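Local coordinates for protein aldehyde dehydrogenase (Anabaena variabilis, PDB 4H7N) that probably oxidises aldehydes to carboxylic acids with NAD+ as the electron acceptor, at residues 267-272 against 393-398. Numbering follows the deposited sequence.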
loop_
_atom_site.group_PDB
_atom_site.type_symbol
_atom_site.label_atom_id
_atom_site.label_comp_id
_atom_site.label_asym_id
_atom_site.label_seq_id
_atom_site.Cartn_x
_atom_site.Cartn_y
_atom_site.Cartn_z
ATOM N N LEU A 267 13.035 -5.788 -16.597
ATOM C CA LEU A 267 14.362 -5.255 -16.173
ATOM C C LEU A 267 15.392 -5.182 -17.277
ATOM O O LEU A 267 16.577 -4.901 -17.042
ATOM C CB LEU A 267 14.969 -6.177 -15.084
ATOM C CG LEU A 267 14.021 -6.436 -13.940
ATOM C CD1 LEU A 267 14.565 -7.504 -13.003
ATOM C CD2 LEU A 267 13.737 -5.144 -13.231
ATOM N N SER A 268 14.959 -5.419 -18.493
ATOM C CA SER A 268 15.841 -5.374 -19.611
ATOM C C SER A 268 16.252 -3.909 -19.823
ATOM O O SER A 268 15.392 -3.010 -19.771
ATOM C CB SER A 268 15.095 -5.853 -20.890
ATOM O OG SER A 268 16.062 -6.096 -21.862
ATOM N N ILE A 269 17.520 -3.696 -20.163
ATOM C CA ILE A 269 17.992 -2.394 -20.623
ATOM C C ILE A 269 17.405 -2.189 -22.046
ATOM O O ILE A 269 17.685 -2.980 -22.951
ATOM C CB ILE A 269 19.526 -2.298 -20.672
ATOM C CG1 ILE A 269 20.174 -2.471 -19.291
ATOM C CG2 ILE A 269 19.945 -0.971 -21.325
ATOM C CD1 ILE A 269 19.619 -1.522 -18.219
ATOM N N GLU A 270 16.608 -1.147 -22.235
ATOM C CA GLU A 270 15.956 -0.937 -23.507
ATOM C C GLU A 270 16.348 0.377 -24.189
ATOM O O GLU A 270 15.904 0.646 -25.288
ATOM C CB GLU A 270 14.453 -0.980 -23.297
ATOM C CG GLU A 270 13.922 -2.394 -23.000
ATOM C CD GLU A 270 12.442 -2.639 -23.391
ATOM O OE1 GLU A 270 11.825 -1.782 -24.055
ATOM O OE2 GLU A 270 11.906 -3.712 -22.990
ATOM N N ARG A 271 17.138 1.205 -23.519
ATOM C CA ARG A 271 17.624 2.486 -24.075
ATOM C C ARG A 271 19.021 2.747 -23.534
ATOM O O ARG A 271 19.239 2.569 -22.360
ATOM C CB ARG A 271 16.792 3.655 -23.605
ATOM C CG ARG A 271 15.325 3.408 -23.761
ATOM C CD ARG A 271 14.543 4.614 -23.315
ATOM N NE ARG A 271 14.228 4.628 -21.906
ATOM C CZ ARG A 271 14.269 5.715 -21.125
ATOM N NH1 ARG A 271 14.768 6.872 -21.560
ATOM N NH2 ARG A 271 13.886 5.628 -19.863
ATOM N N ILE A 272 19.934 3.188 -24.385
ATOM C CA ILE A 272 21.323 3.349 -24.026
ATOM C C ILE A 272 21.811 4.738 -24.468
ATOM O O ILE A 272 21.684 5.094 -25.662
ATOM C CB ILE A 272 22.160 2.252 -24.690
ATOM C CG1 ILE A 272 21.687 0.866 -24.227
ATOM C CG2 ILE A 272 23.602 2.412 -24.277
ATOM C CD1 ILE A 272 22.080 -0.236 -25.223
ATOM N N SER A 393 13.770 0.675 -13.279
ATOM C CA SER A 393 15.199 0.681 -12.958
ATOM C C SER A 393 16.006 1.483 -13.959
ATOM O O SER A 393 15.486 1.938 -14.971
ATOM C CB SER A 393 15.755 -0.772 -12.954
ATOM O OG SER A 393 14.717 -1.743 -12.998
ATOM N N ALA A 394 17.315 1.509 -13.733
ATOM C CA ALA A 394 18.271 2.156 -14.616
ATOM C C ALA A 394 19.698 1.733 -14.275
ATOM O O ALA A 394 19.951 1.115 -13.254
ATOM C CB ALA A 394 18.152 3.682 -14.538
ATOM N N ALA A 395 20.624 2.100 -15.128
ATOM C CA ALA A 395 22.047 1.852 -14.876
ATOM C C ALA A 395 22.874 3.089 -15.231
ATOM O O ALA A 395 22.569 3.767 -16.227
ATOM C CB ALA A 395 22.512 0.663 -15.663
ATOM N N VAL A 396 23.929 3.346 -14.460
ATOM C CA VAL A 396 24.867 4.415 -14.771
ATOM C C VAL A 396 26.271 3.888 -14.619
ATOM O O VAL A 396 26.583 3.278 -13.595
ATOM C CB VAL A 396 24.710 5.605 -13.786
ATOM C CG1 VAL A 396 25.642 6.734 -14.178
ATOM C CG2 VAL A 396 23.253 6.114 -13.783
ATOM N N PHE A 397 27.119 4.183 -15.602
ATOM C CA PHE A 397 28.498 3.769 -15.646
ATOM C C PHE A 397 29.382 4.987 -15.683
ATOM O O PHE A 397 29.183 5.925 -16.480
ATOM C CB PHE A 397 28.815 2.936 -16.886
ATOM C CG PHE A 397 28.102 1.632 -16.946
ATOM C CD1 PHE A 397 26.796 1.573 -17.390
ATOM C CD2 PHE A 397 28.741 0.454 -16.567
ATOM C CE1 PHE A 397 26.123 0.379 -17.431
ATOM C CE2 PHE A 397 28.081 -0.759 -16.635
ATOM C CZ PHE A 397 26.771 -0.785 -17.080
ATOM N N ALA A 398 30.378 4.967 -14.819
ATOM C CA ALA A 398 31.398 5.971 -14.844
ATOM C C ALA A 398 32.724 5.433 -14.301
ATOM O O ALA A 398 32.850 4.257 -13.900
ATOM C CB ALA A 398 30.942 7.197 -14.054
#
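Leu267 and Ser393 meet where a methyl of one reaches a hydroxyl of the other: CD2 of Leu267 lies 3.5 Å from OG of Ser393. This is van der Waals contact. The polar need of that hydroxyl is met by a hydrogen bond with Asp237 OD2. The short serine side chain lets the leucine methyl approach. With chi1 at -52°, the Leu267 side chain swings away from its own carbonyl, and from there CD2 extends to Ser393; the side chain also touches Leu392 and Thr424. It lies about 6 Å, side chain to side chain, from Glu232, the predicted active-site residue.

The second contact is purely apolar. CD1 at the end of Ile269 comes within 4.4 Å of CB of Ala395, a loose approach at the limit of contact. Isoleucine has the length to extend toward the other segment, and alanine, whose CB points toward segment 267-272, is short enough to admit it.

The two strands run parallel in one sheet but are not neighbours: strand 237-241 lies between them and supplies the backbone bonds of Glu270 and Arg271, which explains why only side chains join the segments. Ile269 packs on Ala239 of that middle strand. Farther along, Ile272 and Phe397 both rest on Ile254 of helix 247-259, which covers this face, while Val396 turns to helix 401-408.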